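Local coordinates for protein high choriolytic enzyme 1 (PDB 3VTG) that breaks down the inner layer of the fish egg envelope at hatching, acting as a zinc-dependent endopeptidase of the astacin family, at residues G18-P23 and T49-V54; V120-E125 and D167-I172; N141-P146 and I190-V195. All coordinates share one frame; numbering follows the deposited sequence.

Interaction 1. Residues G18-P23 and T49-V54; sequences GLVVIP and TCIRFV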
ATOM      1  N   GLY A  18       5.835 -20.944   7.448  1.00 13.50           N
ATOM      2  CA  GLY A  18       6.041 -20.005   6.346  1.00 13.10           C
ATOM      3  C   GLY A  18       4.991 -18.918   6.209  1.00 12.67           C
ATOM      4  O   GLY A  18       5.240 -17.886   5.586  1.00 13.10           O
ATOM      5  N   LEU A  19       3.813 -19.139   6.786  1.00 11.77           N
ATOM      6  CA  LEU A  19       2.719 -18.178   6.656  1.00 11.23           C
ATOM      7  C   LEU A  19       2.906 -16.964   7.552  1.00 10.71           C
ATOM      8  O   LEU A  19       3.370 -17.079   8.690  1.00 10.83           O
ATOM      9  CB  LEU A  19       1.364 -18.841   6.925  1.00 11.43           C
ATOM     10  CG  LEU A  19       0.969 -20.008   6.012  1.00 11.53           C
ATOM     11  CD1 LEU A  19      -0.419 -20.512   6.379  1.00 11.72           C
ATOM     12  CD2 LEU A  19       1.039 -19.634   4.536  1.00 11.76           C
ATOM     13  N   VAL A  20       2.562 -15.800   7.010  1.00 10.04           N
ATOM     14  CA  VAL A  20       2.566 -14.550   7.758  1.00  9.51           C
ATOM     15  C   VAL A  20       1.112 -14.222   8.079  1.00  9.18           C
ATOM     16  O   VAL A  20       0.373 -13.693   7.245  1.00  8.95           O
ATOM     17  CB  VAL A  20       3.246 -13.412   6.967  1.00  9.46           C
ATOM     18  CG1 VAL A  20       3.214 -12.110   7.753  1.00  9.52           C
ATOM     19  CG2 VAL A  20       4.683 -13.782   6.623  1.00  9.61           C
ATOM     20  N   VAL A  21       0.709 -14.567   9.294  1.00  8.96           N
ATOM     21  CA  VAL A  21      -0.686 -14.484   9.694  1.00  8.89           C
ATOM     22  C   VAL A  21      -0.919 -13.151  10.393  1.00  8.75           C
ATOM     23  O   VAL A  21      -0.330 -12.874  11.437  1.00  9.16           O
ATOM     24  CB  VAL A  21      -1.085 -15.688  10.575  1.00  8.94           C
ATOM     25  CG1 VAL A  21      -2.500 -15.524  11.103  1.00  9.15           C
ATOM     26  CG2 VAL A  21      -0.967 -16.984   9.782  1.00  9.15           C
ATOM     27  N   ILE A  22      -1.758 -12.319   9.783  1.00  8.46           N
ATOM     28  CA  ILE A  22      -1.990 -10.959  10.258  1.00  8.33           C
ATOM     29  C   ILE A  22      -3.421 -10.822  10.763  1.00  8.24           C
ATOM     30  O   ILE A  22      -4.366 -10.870   9.973  1.00  8.18           O
ATOM     31  CB  ILE A  22      -1.686  -9.916   9.160  1.00  8.28           C
ATOM     32  CG1 ILE A  22      -0.245 -10.079   8.664  1.00  8.26           C
ATOM     33  CG2 ILE A  22      -1.931  -8.501   9.674  1.00  8.23           C
ATOM     34  CD1 ILE A  22       0.100  -9.225   7.464  1.00  8.33           C
ATOM     35  N   PRO A  23      -3.590 -10.667  12.087  1.00  8.18           N
ATOM     36  CA  PRO A  23      -4.930 -10.573  12.660  1.00  8.21           C
ATOM     37  C   PRO A  23      -5.542  -9.197  12.448  1.00  8.13           C
ATOM     38  O   PRO A  23      -4.826  -8.194  12.407  1.00  7.98           O
ATOM     39  CB  PRO A  23      -4.700 -10.818  14.158  1.00  8.37           C
ATOM     40  CG  PRO A  23      -3.282 -11.265  14.290  1.00  8.64           C
ATOM     41  CD  PRO A  23      -2.554 -10.665  13.132  1.00  8.33           C
ATOM     42  N   THR A  49       0.996 -15.226  -2.546  1.00 10.99           N
ATOM     43  CA  THR A  49       1.888 -14.867  -1.427  1.00 10.63           C
ATOM     44  C   THR A  49       1.658 -15.752  -0.203  1.00 10.46           C
ATOM     45  O   THR A  49       0.705 -16.537  -0.165  1.00 10.61           O
ATOM     46  CB  THR A  49       1.777 -13.382  -0.991  1.00 10.40           C
ATOM     47  OG1 THR A  49       0.683 -13.214  -0.079  1.00 10.22           O
ATOM     48  CG2 THR A  49       1.618 -12.441  -2.184  1.00 10.38           C
ATOM     49  N   CYS A  50       2.531 -15.603   0.793  1.00 10.27           N
ATOM     50  CA  CYS A  50       2.396 -16.316   2.065  1.00 10.18           C
ATOM     51  C   CYS A  50       1.704 -15.472   3.152  1.00  9.96           C
ATOM     52  O   CYS A  50       1.684 -15.849   4.330  1.00  9.80           O
ATOM     53  CB  CYS A  50       3.755 -16.861   2.541  1.00 10.63           C
ATOM     54  SG  CYS A  50       4.992 -15.657   3.092  1.00 11.10           S
ATOM     55  N   ILE A  51       1.123 -14.345   2.738  1.00  9.71           N
ATOM     56  CA  ILE A  51       0.368 -13.465   3.635  1.00  9.63           C
ATOM     57  C   ILE A  51      -1.052 -14.000   3.825  1.00  9.52           C
ATOM     58  O   ILE A  51      -1.729 -14.335   2.852  1.00  9.33           O
ATOM     59  CB  ILE A  51       0.290 -12.016   3.080  1.00  9.71           C
ATOM     60  CG1 ILE A  51       1.684 -11.423   2.817  1.00  9.85           C
ATOM     61  CG2 ILE A  51      -0.537 -11.111   3.988  1.00  9.71           C
ATOM     62  CD1 ILE A  51       2.590 -11.310   4.023  1.00  9.98           C
ATOM     63  N   ARG A  52      -1.488 -14.079   5.080  1.00  9.32           N
ATOM     64  CA  ARG A  52      -2.864 -14.458   5.407  1.00  9.36           C
ATOM     65  C   ARG A  52      -3.466 -13.495   6.427  1.00  9.13           C
ATOM     66  O   ARG A  52      -3.067 -13.483   7.587  1.00  9.09           O
ATOM     67  CB  ARG A  52      -2.932 -15.889   5.961  1.00  9.71           C
ATOM     68  CG  ARG A  52      -2.368 -16.974   5.058  1.00 10.09           C
ATOM     69  CD  ARG A  52      -3.235 -17.241   3.837  1.00 10.51           C
ATOM     70  NE  ARG A  52      -2.643 -18.300   3.025  1.00 10.96           N
ATOM     71  CZ  ARG A  52      -1.767 -18.097   2.043  1.00 10.98           C
ATOM     72  NH1 ARG A  52      -1.381 -16.866   1.722  1.00 11.08           N
ATOM     73  NH2 ARG A  52      -1.276 -19.133   1.375  1.00 11.48           N
ATOM     74  N   PHE A  53      -4.424 -12.684   5.989  1.00  8.95           N
ATOM     75  CA  PHE A  53      -5.184 -11.846   6.904  1.00  8.96           C
ATOM     76  C   PHE A  53      -6.294 -12.692   7.520  1.00  9.04           C
ATOM     77  O   PHE A  53      -7.094 -13.288   6.795  1.00  9.38           O
ATOM     78  CB  PHE A  53      -5.755 -10.628   6.171  1.00  8.98           C
ATOM     79  CG  PHE A  53      -4.706  -9.670   5.676  1.00  8.89           C
ATOM     80  CD1 PHE A  53      -4.121  -8.752   6.542  1.00  8.82           C
ATOM     81  CD2 PHE A  53      -4.299  -9.687   4.346  1.00  8.84           C
ATOM     82  CE1 PHE A  53      -3.149  -7.872   6.093  1.00  8.81           C
ATOM     83  CE2 PHE A  53      -3.328  -8.806   3.888  1.00  8.85           C
ATOM     84  CZ  PHE A  53      -2.752  -7.899   4.765  1.00  8.80           C
ATOM     85  N   VAL A  54      -6.319 -12.769   8.853  1.00  9.02           N
ATOM     86  CA  VAL A  54      -7.309 -13.581   9.575  1.00  8.98           C
ATOM     87  C   VAL A  54      -8.010 -12.766  10.654  1.00  8.76           C
ATOM     88  O   VAL A  54      -7.415 -11.864  11.241  1.00  8.50           O
ATOM     89  CB  VAL A  54      -6.691 -14.842  10.232  1.00  9.32           C
ATOM     90  CG1 VAL A  54      -6.001 -15.720   9.198  1.00  9.58           C
ATOM     91  CG2 VAL A  54      -5.742 -14.476  11.367  1.00  9.46           C
TER

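Interaction 2. Residues V120-E125 and D167-I172; sequences VRINWE and DSITPI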
ATOM      1  N   VAL A 120      10.247   9.149 -13.296  1.00  8.73           N
ATOM      2  CA  VAL A 120       9.221  10.190 -13.236  1.00  8.81           C
ATOM      3  C   VAL A 120       9.832  11.545 -12.923  1.00  8.96           C
ATOM      4  O   VAL A 120      10.905  11.632 -12.316  1.00  9.07           O
ATOM      5  CB  VAL A 120       8.101   9.884 -12.202  1.00  8.65           C
ATOM      6  CG1 VAL A 120       7.310   8.635 -12.581  1.00  8.60           C
ATOM      7  CG2 VAL A 120       8.654   9.781 -10.784  1.00  8.71           C
ATOM      8  N   ARG A 121       9.142  12.590 -13.363  1.00  9.28           N
ATOM      9  CA  ARG A 121       9.415  13.951 -12.940  1.00  9.49           C
ATOM     10  C   ARG A 121       8.284  14.382 -12.011  1.00  9.27           C
ATOM     11  O   ARG A 121       7.106  14.195 -12.325  1.00  9.07           O
ATOM     12  CB  ARG A 121       9.502  14.876 -14.156  1.00 10.14           C
ATOM     13  CG  ARG A 121       9.603  16.353 -13.813  1.00 10.86           C
ATOM     14  CD  ARG A 121       9.766  17.218 -15.053  1.00 11.70           C
ATOM     15  NE  ARG A 121       8.663  17.101 -16.013  1.00 12.46           N
ATOM     16  CZ  ARG A 121       8.798  16.678 -17.270  1.00 12.88           C
ATOM     17  NH1 ARG A 121       9.989  16.317 -17.733  1.00 13.61           N
ATOM     18  NH2 ARG A 121       7.743  16.616 -18.075  1.00 13.51           N
ATOM     19  N   ILE A 122       8.648  14.924 -10.854  1.00  9.09           N
ATOM     20  CA  ILE A 122       7.669  15.497  -9.936  1.00  9.00           C
ATOM     21  C   ILE A 122       7.524  16.975 -10.278  1.00  9.01           C
ATOM     22  O   ILE A 122       8.492  17.740 -10.192  1.00  9.20           O
ATOM     23  CB  ILE A 122       8.079  15.320  -8.453  1.00  8.92           C
ATOM     24  CG1 ILE A 122       8.418  13.853  -8.128  1.00  8.93           C
ATOM     25  CG2 ILE A 122       7.000  15.865  -7.525  1.00  8.90           C
ATOM     26  CD1 ILE A 122       7.320  12.840  -8.409  1.00  8.93           C
ATOM     27  N   ASN A 123       6.319  17.369 -10.682  1.00  9.00           N
ATOM     28  CA  ASN A 123       6.056  18.759 -11.046  1.00  9.11           C
ATOM     29  C   ASN A 123       5.548  19.537  -9.835  1.00  9.16           C
ATOM     30  O   ASN A 123       4.340  19.753  -9.668  1.00  9.06           O
ATOM     31  CB  ASN A 123       5.085  18.836 -12.224  1.00  8.94           C
ATOM     32  CG  ASN A 123       5.499  17.940 -13.381  1.00  8.93           C
ATOM     33  OD1 ASN A 123       6.629  18.010 -13.871  1.00  9.05           O
ATOM     34  ND2 ASN A 123       4.584  17.089 -13.819  1.00  8.89           N
ATOM     35  N   TRP A 124       6.498  19.947  -8.998  1.00  9.34           N
ATOM     36  CA  TRP A 124       6.219  20.579  -7.711  1.00  9.66           C
ATOM     37  C   TRP A 124       5.272  21.745  -7.778  1.00 10.01           C
ATOM     38  O   TRP A 124       4.386  21.865  -6.938  1.00 10.06           O
ATOM     39  CB  TRP A 124       7.523  20.985  -7.029  1.00  9.65           C
ATOM     40  CG  TRP A 124       8.435  19.811  -6.769  1.00  9.52           C
ATOM     41  CD1 TRP A 124       9.565  19.436  -7.490  1.00  9.52           C
ATOM     42  CD2 TRP A 124       8.312  18.805  -5.703  1.00  9.48           C
ATOM     43  NE1 TRP A 124      10.136  18.307  -6.958  1.00  9.54           N
ATOM     44  CE2 TRP A 124       9.433  17.874  -5.887  1.00  9.45           C
ATOM     45  CE3 TRP A 124       7.419  18.590  -4.658  1.00  9.48           C
ATOM     46  CZ2 TRP A 124       9.632  16.789  -5.043  1.00  9.51           C
ATOM     47  CZ3 TRP A 124       7.629  17.491  -3.817  1.00  9.51           C
ATOM     48  CH2 TRP A 124       8.709  16.614  -4.008  1.00  9.56           C
ATOM     49  N   GLU A 125       5.431  22.597  -8.792  1.00 10.47           N
ATOM     50  CA  GLU A 125       4.581  23.780  -8.947  1.00 10.99           C
ATOM     51  C   GLU A 125       3.106  23.438  -9.210  1.00 10.59           C
ATOM     52  O   GLU A 125       2.231  24.284  -9.030  1.00 10.98           O
ATOM     53  CB  GLU A 125       5.133  24.716 -10.034  1.00 12.24           C
ATOM     54  CG  GLU A 125       5.022  24.197 -11.462  1.00 13.87           C
ATOM     55  CD  GLU A 125       5.711  25.088 -12.485  1.00 14.92           C
ATOM     56  OE1 GLU A 125       6.175  26.192 -12.123  1.00 16.16           O
ATOM     57  OE2 GLU A 125       5.787  24.682 -13.667  1.00 16.35           O
ATOM     58  N   ASP A 167      -0.355  18.193 -14.359  1.00 10.72           N
ATOM     59  CA  ASP A 167      -0.073  16.947 -13.665  1.00 10.36           C
ATOM     60  C   ASP A 167       0.980  17.090 -12.574  1.00  9.68           C
ATOM     61  O   ASP A 167       1.950  17.836 -12.718  1.00  9.33           O
ATOM     62  CB  ASP A 167       0.379  15.888 -14.676  1.00 10.74           C
ATOM     63  CG  ASP A 167      -0.702  15.533 -15.690  1.00 11.21           C
ATOM     64  OD1 ASP A 167      -1.898  15.780 -15.434  1.00 11.77           O
ATOM     65  OD2 ASP A 167      -0.349  14.991 -16.753  1.00 11.66           O
ATOM     66  N   SER A 168       0.785  16.358 -11.482  1.00  9.20           N
ATOM     67  CA  SER A 168       1.771  16.314 -10.410  1.00  8.94           C
ATOM     68  C   SER A 168       2.966  15.431 -10.772  1.00  8.70           C
ATOM     69  O   SER A 168       4.083  15.687 -10.322  1.00  8.65           O
ATOM     70  CB  SER A 168       1.133  15.818  -9.115  1.00  8.97           C
ATOM     71  OG  SER A 168       0.575  14.529  -9.281  1.00  9.09           O
ATOM     72  N   ILE A 169       2.723  14.398 -11.579  1.00  8.51           N
ATOM     73  CA  ILE A 169       3.761  13.438 -11.968  1.00  8.52           C
ATOM     74  C   ILE A 169       3.737  13.231 -13.476  1.00  8.54           C
ATOM     75  O   ILE A 169       2.678  12.994 -14.056  1.00  8.78           O
ATOM     76  CB  ILE A 169       3.560  12.063 -11.285  1.00  8.38           C
ATOM     77  CG1 ILE A 169       3.510  12.205  -9.760  1.00  8.32           C
ATOM     78  CG2 ILE A 169       4.653  11.082 -11.701  1.00  8.48           C
ATOM     79  CD1 ILE A 169       3.027  10.961  -9.044  1.00  8.36           C
ATOM     80  N   THR A 170       4.912  13.309 -14.099  1.00  8.55           N
ATOM     81  CA  THR A 170       5.055  12.996 -15.519  1.00  8.79           C
ATOM     82  C   THR A 170       6.092  11.895 -15.699  1.00  8.74           C
ATOM     83  O   THR A 170       7.261  12.097 -15.379  1.00  8.53           O
ATOM     84  CB  THR A 170       5.500  14.220 -16.343  1.00  8.81           C
ATOM     85  OG1 THR A 170       4.625  15.325 -16.084  1.00  8.95           O
ATOM     86  CG2 THR A 170       5.485  13.890 -17.840  1.00  9.01           C
ATOM     87  N   PRO A 171       5.672  10.722 -16.207  1.00  8.81           N
ATOM     88  CA  PRO A 171       6.646   9.677 -16.522  1.00  8.99           C
ATOM     89  C   PRO A 171       7.644  10.146 -17.582  1.00  9.27           C
ATOM     90  O   PRO A 171       7.267  10.862 -18.513  1.00  9.25           O
ATOM     91  CB  PRO A 171       5.778   8.542 -17.076  1.00  8.97           C
ATOM     92  CG  PRO A 171       4.434   8.771 -16.472  1.00  8.90           C
ATOM     93  CD  PRO A 171       4.289  10.264 -16.433  1.00  8.86           C
ATOM     94  N   ILE A 172       8.907   9.765 -17.408  1.00  9.58           N
ATOM     95  CA  ILE A 172       9.977  10.105 -18.353  1.00 10.11           C
ATOM     96  C   ILE A 172      10.732   8.831 -18.748  1.00 10.48           C
ATOM     97  O   ILE A 172      10.913   7.949 -17.910  1.00 10.33           O
ATOM     98  CB  ILE A 172      10.951  11.174 -17.783  1.00 10.14           C
ATOM     99  CG1 ILE A 172      11.581  10.714 -16.456  1.00 10.23           C
ATOM    100  CG2 ILE A 172      10.242  12.518 -17.622  1.00 10.15           C
ATOM    101  CD1 ILE A 172      12.738  11.567 -15.977  1.00 10.55           C
TER
HETATM  102  O   HOH W   1       5.508  17.710 -17.167  1.00 17.50           O

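Interaction 3. Residues N141-P146 and I190-V195; sequences NNLNTP and ITRINV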
ATOM      1  N   ASN A 141      13.925   0.310   0.572  1.00 10.25           N
ATOM      2  CA  ASN A 141      14.490  -0.997   0.270  1.00  9.98           C
ATOM      3  C   ASN A 141      13.750  -1.541  -0.941  1.00  9.73           C
ATOM      4  O   ASN A 141      12.611  -1.998  -0.834  1.00  9.53           O
ATOM      5  CB  ASN A 141      14.379  -1.947   1.468  1.00 10.17           C
ATOM      6  CG  ASN A 141      14.867  -3.352   1.156  1.00 10.29           C
ATOM      7  OD1 ASN A 141      15.349  -3.641   0.056  1.00 10.31           O
ATOM      8  ND2 ASN A 141      14.744  -4.239   2.134  1.00 10.57           N
ATOM      9  N   ASN A 142      14.409  -1.481  -2.091  1.00  9.56           N
ATOM     10  CA  ASN A 142      13.781  -1.812  -3.365  1.00  9.42           C
ATOM     11  C   ASN A 142      13.752  -3.308  -3.683  1.00  9.22           C
ATOM     12  O   ASN A 142      13.185  -3.720  -4.698  1.00  9.05           O
ATOM     13  CB  ASN A 142      14.434  -1.004  -4.491  1.00  9.59           C
ATOM     14  CG  ASN A 142      14.281   0.493  -4.285  1.00  9.65           C
ATOM     15  OD1 ASN A 142      13.249   0.956  -3.798  1.00  9.86           O
ATOM     16  ND2 ASN A 142      15.305   1.254  -4.647  1.00  9.81           N
ATOM     17  N   LEU A 143      14.363  -4.104  -2.805  1.00  9.15           N
ATOM     18  CA  LEU A 143      14.274  -5.569  -2.839  1.00  9.21           C
ATOM     19  C   LEU A 143      14.726  -6.181  -4.171  1.00  9.21           C
ATOM     20  O   LEU A 143      14.214  -7.221  -4.592  1.00  9.22           O
ATOM     21  CB  LEU A 143      12.849  -6.026  -2.465  1.00  9.47           C
ATOM     22  CG  LEU A 143      12.330  -5.630  -1.076  1.00  9.58           C
ATOM     23  CD1 LEU A 143      10.821  -5.800  -0.997  1.00  9.92           C
ATOM     24  CD2 LEU A 143      13.012  -6.433   0.022  1.00  9.80           C
ATOM     25  N   ASN A 144      15.697  -5.528  -4.811  1.00  9.21           N
ATOM     26  CA  ASN A 144      16.203  -5.915  -6.136  1.00  9.28           C
ATOM     27  C   ASN A 144      15.139  -5.925  -7.236  1.00  9.08           C
ATOM     28  O   ASN A 144      15.297  -6.588  -8.265  1.00  9.32           O
ATOM     29  CB  ASN A 144      16.959  -7.255  -6.076  1.00  9.69           C
ATOM     30  CG  ASN A 144      18.348  -7.117  -5.480  1.00 10.06           C
ATOM     31  OD1 ASN A 144      18.906  -6.021  -5.425  1.00 10.59           O
ATOM     32  ND2 ASN A 144      18.919  -8.233  -5.043  1.00 10.47           N
ATOM     33  N   THR A 145      14.061  -5.178  -7.012  1.00  8.82           N
ATOM     34  CA  THR A 145      13.000  -5.021  -8.000  1.00  8.58           C
ATOM     35  C   THR A 145      13.117  -3.644  -8.657  1.00  8.41           C
ATOM     36  O   THR A 145      13.648  -2.713  -8.044  1.00  8.30           O
ATOM     37  CB  THR A 145      11.595  -5.210  -7.380  1.00  8.51           C
ATOM     38  OG1 THR A 145      11.253  -4.079  -6.565  1.00  8.39           O
ATOM     39  CG2 THR A 145      11.532  -6.496  -6.555  1.00  8.64           C
ATOM     40  N   PRO A 146      12.638  -3.507  -9.907  1.00  8.29           N
ATOM     41  CA  PRO A 146      12.756  -2.242 -10.613  1.00  8.30           C
ATOM     42  C   PRO A 146      11.573  -1.323 -10.331  1.00  8.22           C
ATOM     43  O   PRO A 146      10.566  -1.753  -9.758  1.00  8.25           O
ATOM     44  CB  PRO A 146      12.729  -2.673 -12.076  1.00  8.30           C
ATOM     45  CG  PRO A 146      11.815  -3.852 -12.080  1.00  8.31           C
ATOM     46  CD  PRO A 146      11.944  -4.515 -10.729  1.00  8.30           C
ATOM     47  N   ILE A 190       3.513  -8.251  -6.136  1.00  8.61           N
ATOM     48  CA  ILE A 190       3.475  -9.609  -5.586  1.00  8.73           C
ATOM     49  C   ILE A 190       4.883 -10.120  -5.263  1.00  8.82           C
ATOM     50  O   ILE A 190       5.121 -10.665  -4.181  1.00  8.85           O
ATOM     51  CB  ILE A 190       2.712 -10.569  -6.536  1.00  8.77           C
ATOM     52  CG1 ILE A 190       1.218 -10.203  -6.596  1.00  8.89           C
ATOM     53  CG2 ILE A 190       2.910 -12.032  -6.145  1.00  8.73           C
ATOM     54  CD1 ILE A 190       0.458 -10.365  -5.293  1.00  8.97           C
ATOM     55  N   THR A 191       5.812  -9.916  -6.196  1.00  8.91           N
ATOM     56  CA  THR A 191       7.197 -10.342  -6.013  1.00  9.03           C
ATOM     57  C   THR A 191       7.809  -9.688  -4.770  1.00  8.87           C
ATOM     58  O   THR A 191       8.473 -10.355  -3.972  1.00  8.99           O
ATOM     59  CB  THR A 191       8.044 -10.042  -7.269  1.00  9.19           C
ATOM     60  OG1 THR A 191       7.503 -10.759  -8.387  1.00  9.67           O
ATOM     61  CG2 THR A 191       9.502 -10.458  -7.068  1.00  9.28           C
ATOM     62  N   ARG A 192       7.561  -8.391  -4.597  1.00  8.72           N
ATOM     63  CA  ARG A 192       8.087  -7.646  -3.455  1.00  8.76           C
ATOM     64  C   ARG A 192       7.620  -8.204  -2.113  1.00  8.73           C
ATOM     65  O   ARG A 192       8.419  -8.338  -1.188  1.00  8.69           O
ATOM     66  CB  ARG A 192       7.725  -6.166  -3.562  1.00  8.83           C
ATOM     67  CG  ARG A 192       8.504  -5.418  -4.627  1.00  8.95           C
ATOM     68  CD  ARG A 192       7.784  -4.135  -4.979  1.00  9.00           C
ATOM     69  NE  ARG A 192       8.431  -3.438  -6.083  1.00  9.02           N
ATOM     70  CZ  ARG A 192       7.964  -2.327  -6.642  1.00  9.17           C
ATOM     71  NH1 ARG A 192       6.830  -1.784  -6.217  1.00  9.24           N
ATOM     72  NH2 ARG A 192       8.630  -1.764  -7.638  1.00  9.26           N
ATOM     73  N   ILE A 193       6.330  -8.527  -2.014  1.00  8.86           N
ATOM     74  CA  ILE A 193       5.786  -9.165  -0.816  1.00  9.06           C
ATOM     75  C   ILE A 193       6.537 -10.469  -0.534  1.00  9.12           C
ATOM     76  O   ILE A 193       6.982 -10.709   0.591  1.00  8.96           O
ATOM     77  CB  ILE A 193       4.272  -9.440  -0.953  1.00  8.99           C
ATOM     78  CG1 ILE A 193       3.486  -8.122  -1.046  1.00  8.96           C
ATOM     79  CG2 ILE A 193       3.771 -10.300   0.205  1.00  9.04           C
ATOM     80  CD1 ILE A 193       2.069  -8.272  -1.572  1.00  9.00           C
ATOM     81  N   ASN A 194       6.698 -11.285  -1.572  1.00  9.38           N
ATOM     82  CA  ASN A 194       7.349 -12.584  -1.444  1.00  9.80           C
ATOM     83  C   ASN A 194       8.825 -12.499  -1.060  1.00  9.85           C
ATOM     84  O   ASN A 194       9.317 -13.335  -0.306  1.00 10.08           O
ATOM     85  CB  ASN A 194       7.153 -13.418  -2.713  1.00 10.19           C
ATOM     86  CG  ASN A 194       5.720 -13.896  -2.882  1.00 10.49           C
ATOM     87  OD1 ASN A 194       5.251 -14.106  -3.998  1.00 11.17           O
ATOM     88  ND2 ASN A 194       5.019 -14.073  -1.772  1.00 10.74           N
ATOM     89  N   VAL A 195       9.522 -11.486  -1.568  1.00  9.88           N
ATOM     90  CA  VAL A 195      10.925 -11.274  -1.213  1.00  9.95           C
ATOM     91  C   VAL A 195      11.053 -10.759   0.226  1.00 10.03           C
ATOM     92  O   VAL A 195      11.827 -11.301   1.016  1.00 10.16           O
ATOM     93  CB  VAL A 195      11.649 -10.341  -2.213  1.00  9.85           C
ATOM     94  CG1 VAL A 195      13.067 -10.043  -1.745  1.00  9.80           C
ATOM     95  CG2 VAL A 195      11.688 -10.965  -3.601  1.00  9.87           C
TER

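Interaction 1. Residues G18-P23 and T49-V54
Ile22 and Phe53 pair across two parallel strands, side by side and pointing the same way from the sheet. CB of Ile22 starts 3.8 Å from Phe53 CD1; its CG2 branch rests against Phe53 CD1 and CE1; and CD1, at the tip, reaches Phe53 CE1 at 3.8 Å and also touches Ile51 CG2. With CG1 anti to the carbonyl carbon (chi1 -57°), the long branch turns back along the strand toward Ile51, whose own CD1 lies 3.7 Å from Val20 CB. Leu105 of the zinc-site helix 94-105 covers Ile22 and Ile51. The opposite face is more open to solvent: Val21 CG1 meets Val54 CG2 at a tight 3.4 Å, and Leu19 CD2 sits over the Arg52 guanidinium, off-centre. That group is held from its own segment, Arg52 NH1 bonding both Thr49 O and Ile51 O at 2.8 Å. Four nearly straight backbone bonds join the strands, from Val20 N to Cys50 O (2.8 Å) through to Val54 N with Ile22 O (2.9 Å). This is the parallel ladder of a beta-alpha-beta crossover, strand 20-26 to edge strand 51-55 through helix 32-43, in the sheet of the astacin N-terminal subdomain.

Interaction 2. Residues V120-E125 and D167-I172
Asn123 turns its carboxamide toward segment 167-172, and its nitrogen makes two bonds there. ND2 donates to Thr170 OG1 at 2.9 Å and to Asp167 O at 3.0 Å; both acceptors lie close to the amide plane, although the second bond meets the Asp167 carbonyl from above. The same group uses its oxygen within its own segment: Asn123 OD1 accepts from Arg121 NE at 3.1 Å, in the planes of both groups, so three bonds hold the carboxamide's rotation. Arg121 leaves the backbone extended, CG anti to N (chi1 172°), and bends at chi3 (60°), which swings the guanidinium back alongside Thr170 and brings NH2 to 3.5 Å from Thr170 CG2. A water closes the polar cluster, accepting from Arg121 NH2 at 2.6 Å and donating to Thr170 OG1 at 2.8 Å. Thr170 places its hydroxyl beside the backbone N (chi1 -53°), where it receives both this water and the Asn123 amide. The other face is apolar and buried. Ile169 splits its branches, CG2 packing on Val120 CB at 3.7 Å and CG1 lying near Ile122 CD1, while Tyr147 covers Val120. Between the faces, Arg121 and Thr170 form the hydrogen-bonded pair, each N donating to the other's O; flanking non-hydrogen-bonded pairs place Val120 beside Pro171 and Ile122 beside Ile169. The result is a short antiparallel two-stranded ladder, a rare piece of regular sheet in the astacin C-terminal subdomain, which is built mostly of loops.

Interaction 3. Residues N141-P146 and I190-V195
A type I' beta turn, Asn142 to Thr145, lies against the C-terminal helix 187-196 of the astacin-type catalytic domain, with Leu143 and Thr145 meeting Val195 and Arg192. An Asx turn leads into it, Asn141 OD1 accepting from Leu143 N, and the turn is closed by the bond from Thr145 N to Asn142 O at 2.9 Å. Leu143, at a turn corner with positive phi, sends its side chain to the helix. Its CD1 branch lies 3.5 Å from Arg192 O and also touches Arg192 CB, while CD2 meets Val195 CG1 at 4.0 Å, the two side chains running in opposite directions; Leu196 of the same helix also touches Leu143. One turn before Val195, the Thr191 methyl only grazes Thr145 CG2. Arg192 carries the polar half. Its chain runs extended from CG to NE, with CG packed against Thr145 CG2 at 3.7 Å, and so delivers the guanidinium edge-on to the segment. NH2 makes a weak bond to Pro146 O at 2.9 Å, bent to 129°, but its strongest partner is Glu110, with which it forms a salt bridge. That carboxylate probably offsets the nearby like charge of Arg113, which itself bonds Thr145 O. Thr145 has OG1 between its backbone N and carbonyl carbon (chi1 73°), a position from which it serves two partners: the hydroxyl donates to Asn142 O at 2.7 Å, doubling the closure of the turn, and accepts from Arg192 NE at 2.9 Å, the N-H pointing at it at 156°.

In the fold
Interactions 1 and 2 sit on opposite sides of the chain's centre, their centres about 36 Å apart. Interaction 3 falls between them, about 17 Å from the first and about 24 Å from the second, centre to centre. It touches interaction 1 directly: Ile193 CG2, on the far side of helix 187-196 from the turn, packs on Ile51 CG1 at 3.5 Å, and the Cys50–Cys199 disulfide ties the chain end to the residue just before that strand. Interactions 2 and 3 do not touch, but their segments alternate along the chain. Ile169, Arg192 and Phe53 come within about 11, 12 and 14 Å of the catalytic zinc, measured from their side chains; His99, His103 and His109 bind that ion.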